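Local coordinates for protein maleylacetate reductase (Agrobacterium tumefaciens, PDB 3HL0) that reduces maleylacetate to 3-oxoadipate with NADH, probably as a step in the breakdown of gamma-resorcylate, and belongs to the iron-containing alcohol dehydrogenase family, at residues P12-F17 with A26-R31. Residues are numbered along the deposited sequence; the frame is centred on the assembly and turned at random.
Sequences PARIVF and AEEIRR
Arg14 and Glu28 form a bidentate, side-on salt bridge. NE of Arg14 donates to OE1 of Glu28 at 2.7 Å. The second bond, from NH2 of Arg14 to OE2 of Glu28, measures 2.9 Å and is nearly straight (N-H...O 173°). Each oxygen accepts its N-H through the syn lone pair, and the guanidinium and carboxylate planes lie only 15° apart, so the two bonds together fix the rotation of both flat groups. Arg14 reaches across on a chain extended from CG to NE, with CG anti to the backbone N. Glu28 approaches from the opposite direction, and a bend at chi2 (-63°) presents both syn lone pairs to the NE/NH2 side of the guanidinium. The carboxylate of this buried residue also meets a nonpolar neighbour: CG2 of Val16 lies 3.6 Å from Glu28 OE2.

A second arginine crosses the first at about a right angle. NE of Arg31 sits over the centre of one guanidinium face of Arg14, 3.2 Å from CZ of Arg14. NE of Arg31 and NH1 of Arg14, 3.3 Å apart, are both donors, so no hydrogen bond joins them; the carboxylate of Glu28, gripped by Arg14, probably eases the closeness of the two positive groups.

The salt bridge thus ties segment 12-17, which carries the outermost strand of the chain's parallel sheet, to helix 25-31 in the N-terminal, nucleotide-binding part of the iron-containing alcohol dehydrogenase fold. Backbone hydrogen bonds link Arg14 with Val151, and Val16 with Val151 and Tyr153; Glu28 packs on Val150 and Ile152, placing helix 25-31 against the same sheet.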
ATOM      1  N   PRO A  12     -10.224 -23.287 -19.456  1.00 14.18           N
ATOM      2  CA  PRO A  12     -11.446 -22.594 -19.901  1.00 13.81           C
ATOM      3  C   PRO A  12     -11.338 -21.097 -19.647  1.00 13.58           C
ATOM      4  O   PRO A  12     -10.801 -20.650 -18.608  1.00 13.89           O
ATOM      5  CB  PRO A  12     -12.549 -23.197 -19.034  1.00 14.07           C
ATOM      6  CG  PRO A  12     -11.873 -23.864 -17.873  1.00 15.10           C
ATOM      7  CD  PRO A  12     -10.407 -24.091 -18.232  1.00 14.86           C
ATOM      8  N   ALA A  13     -11.848 -20.313 -20.581  1.00 12.66           N
ATOM      9  CA  ALA A  13     -11.698 -18.866 -20.475  1.00 12.70           C
ATOM     10  C   ALA A  13     -12.772 -18.152 -21.271  1.00 10.52           C
ATOM     11  O   ALA A  13     -13.115 -18.581 -22.376  1.00 11.07           O
ATOM     12  CB  ALA A  13     -10.302 -18.445 -20.991  1.00 14.39           C
ATOM     13  N   ARG A  14     -13.280 -17.057 -20.720  1.00 10.09           N
ATOM     14  CA  ARG A  14     -14.066 -16.117 -21.504  1.00  9.56           C
ATOM     15  C   ARG A  14     -13.506 -14.742 -21.209  1.00  8.69           C
ATOM     16  O   ARG A  14     -13.654 -14.248 -20.106  1.00  9.88           O
ATOM     17  CB  ARG A  14     -15.565 -16.165 -21.184  1.00 10.38           C
ATOM     18  CG  ARG A  14     -16.332 -15.033 -21.922  1.00 11.70           C
ATOM     19  CD  ARG A  14     -17.841 -15.243 -21.941  1.00 17.61           C
ATOM     20  NE  ARG A  14     -18.471 -14.029 -22.443  1.00 18.63           N
ATOM     21  CZ  ARG A  14     -18.738 -13.790 -23.728  1.00 21.53           C
ATOM     22  NH1 ARG A  14     -18.452 -14.700 -24.662  1.00 19.53           N
ATOM     23  NH2 ARG A  14     -19.309 -12.630 -24.078  1.00 18.14           N
ATOM     24  N   ILE A  15     -12.794 -14.175 -22.176  1.00  8.49           N
ATOM     25  CA  ILE A  15     -12.079 -12.909 -21.988  1.00  8.09           C
ATOM     26  C   ILE A  15     -12.705 -11.861 -22.871  1.00  9.08           C
ATOM     27  O   ILE A  15     -12.722 -12.028 -24.091  1.00  9.85           O
ATOM     28  CB  ILE A  15     -10.583 -13.076 -22.394  1.00  8.04           C
ATOM     29  CG1 ILE A  15      -9.955 -14.346 -21.744  1.00 10.41           C
ATOM     30  CG2 ILE A  15      -9.810 -11.762 -22.100  1.00  8.45           C
ATOM     31  CD1 ILE A  15      -9.942 -14.329 -20.157  1.00  9.27           C
ATOM     32  N   VAL A  16     -13.264 -10.800 -22.262  1.00  8.44           N
ATOM     33  CA  VAL A  16     -13.894  -9.697 -23.010  1.00  9.93           C
ATOM     34  C   VAL A  16     -12.932  -8.509 -22.955  1.00 11.02           C
ATOM     35  O   VAL A  16     -12.555  -8.109 -21.870  1.00 12.93           O
ATOM     36  CB  VAL A  16     -15.208  -9.303 -22.351  1.00 10.54           C
ATOM     37  CG1 VAL A  16     -15.824  -8.115 -23.099  1.00 10.60           C
ATOM     38  CG2 VAL A  16     -16.206 -10.518 -22.332  1.00 11.61           C
ATOM     39  N   PHE A  17     -12.468  -7.998 -24.094  1.00 11.05           N
ATOM     40  CA  PHE A  17     -11.425  -6.968 -24.072  1.00 10.92           C
ATOM     41  C   PHE A  17     -11.835  -5.802 -24.938  1.00 11.54           C
ATOM     42  O   PHE A  17     -11.945  -5.938 -26.165  1.00 13.11           O
ATOM     43  CB  PHE A  17     -10.094  -7.546 -24.597  1.00 10.86           C
ATOM     44  CG  PHE A  17      -8.888  -6.702 -24.270  1.00 11.63           C
ATOM     45  CD1 PHE A  17      -7.915  -7.175 -23.372  1.00 14.54           C
ATOM     46  CD2 PHE A  17      -8.672  -5.514 -24.912  1.00 16.03           C
ATOM     47  CE1 PHE A  17      -6.796  -6.396 -23.047  1.00 12.69           C
ATOM     48  CE2 PHE A  17      -7.557  -4.732 -24.587  1.00 16.50           C
ATOM     49  CZ  PHE A  17      -6.615  -5.197 -23.680  1.00 14.79           C
ATOM     50  N   ALA A  26     -23.483  -6.271 -16.962  1.00 16.42           N
ATOM     51  CA  ALA A  26     -24.815  -6.845 -16.945  1.00 15.89           C
ATOM     52  C   ALA A  26     -25.000  -7.990 -17.942  1.00 15.98           C
ATOM     53  O   ALA A  26     -25.509  -9.037 -17.576  1.00 15.58           O
ATOM     54  CB  ALA A  26     -25.876  -5.755 -17.177  1.00 15.46           C
ATOM     55  N   GLU A  27     -24.594  -7.758 -19.200  0.50 16.49           N
ATOM     56  CA  GLU A  27     -24.612  -8.774 -20.271  0.50 16.85           C
ATOM     57  C   GLU A  27     -23.940 -10.072 -19.827  0.50 16.06           C
ATOM     58  O   GLU A  27     -24.473 -11.163 -20.020  0.50 15.90           O
ATOM     59  CB  GLU A  27     -23.868  -8.263 -21.520  0.50 17.51           C
ATOM     60  CG  GLU A  27     -24.499  -7.074 -22.245  0.50 20.41           C
ATOM     61  CD  GLU A  27     -23.845  -6.812 -23.602  0.50 23.53           C
ATOM     62  OE1 GLU A  27     -22.693  -7.260 -23.811  0.50 26.05           O
ATOM     63  OE2 GLU A  27     -24.483  -6.162 -24.461  0.50 25.23           O
ATOM     64  N   GLU A  28     -22.759  -9.938 -19.228  1.00 15.28           N
ATOM     65  CA  GLU A  28     -21.966 -11.089 -18.824  1.00 14.47           C
ATOM     66  C   GLU A  28     -22.603 -11.850 -17.673  1.00 13.82           C
ATOM     67  O   GLU A  28     -22.534 -13.081 -17.612  1.00 13.97           O
ATOM     68  CB  GLU A  28     -20.530 -10.651 -18.490  1.00 14.50           C
ATOM     69  CG  GLU A  28     -19.819 -10.081 -19.729  1.00 15.07           C
ATOM     70  CD  GLU A  28     -19.665 -11.111 -20.838  1.00 15.93           C
ATOM     71  OE1 GLU A  28     -19.433 -12.317 -20.545  1.00 18.47           O
ATOM     72  OE2 GLU A  28     -19.744 -10.700 -22.014  1.00 18.90           O
ATOM     73  N   ILE A  29     -23.212 -11.123 -16.742  1.00 13.02           N
ATOM     74  CA  ILE A  29     -23.940 -11.777 -15.644  1.00 13.32           C
ATOM     75  C   ILE A  29     -25.066 -12.614 -16.245  1.00 14.07           C
ATOM     76  O   ILE A  29     -25.251 -13.794 -15.901  1.00 14.60           O
ATOM     77  CB  ILE A  29     -24.459 -10.757 -14.586  1.00 12.29           C
ATOM     78  CG1 ILE A  29     -23.279 -10.122 -13.843  1.00 12.22           C
ATOM     79  CG2 ILE A  29     -25.476 -11.400 -13.561  1.00 14.17           C
ATOM     80  CD1 ILE A  29     -23.700  -8.913 -12.974  1.00 14.24           C
ATOM     81  N   ARG A  30     -25.809 -12.005 -17.160  1.00 15.08           N
ATOM     82  CA  ARG A  30     -26.955 -12.698 -17.762  1.00 16.18           C
ATOM     83  C   ARG A  30     -26.526 -13.931 -18.557  1.00 17.08           C
ATOM     84  O   ARG A  30     -27.198 -14.977 -18.504  1.00 16.92           O
ATOM     85  CB  ARG A  30     -27.769 -11.731 -18.619  1.00 16.57           C
ATOM     86  CG  ARG A  30     -28.553 -10.730 -17.788  1.00 18.08           C
ATOM     87  CD  ARG A  30     -29.537  -9.971 -18.647  1.00 23.99           C
ATOM     88  NE  ARG A  30     -29.932  -8.702 -18.030  1.00 31.09           N
ATOM     89  CZ  ARG A  30     -29.440  -7.512 -18.384  1.00 33.57           C
ATOM     90  NH1 ARG A  30     -29.845  -6.401 -17.767  1.00 35.00           N
ATOM     91  NH2 ARG A  30     -28.541  -7.427 -19.359  1.00 34.59           N
ATOM     92  N   ARG A  31     -25.383 -13.816 -19.241  1.00 17.56           N
ATOM     93  CA  ARG A  31     -24.838 -14.879 -20.095  1.00 17.93           C
ATOM     94  C   ARG A  31     -24.471 -16.138 -19.298  1.00 18.32           C
ATOM     95  O   ARG A  31     -24.582 -17.258 -19.812  1.00 18.29           O
ATOM     96  CB  ARG A  31     -23.646 -14.346 -20.887  1.00 18.03           C
ATOM     97  CG  ARG A  31     -23.094 -15.271 -21.959  1.00 21.38           C
ATOM     98  CD  ARG A  31     -22.024 -14.575 -22.788  1.00 26.23           C
ATOM     99  NE  ARG A  31     -21.515 -15.456 -23.840  1.00 31.31           N
ATOM    100  CZ  ARG A  31     -21.986 -15.500 -25.083  1.00 34.71           C
ATOM    101  NH1 ARG A  31     -22.983 -14.698 -25.462  1.00 36.81           N
ATOM    102  NH2 ARG A  31     -21.460 -16.352 -25.956  1.00 36.42           N
TER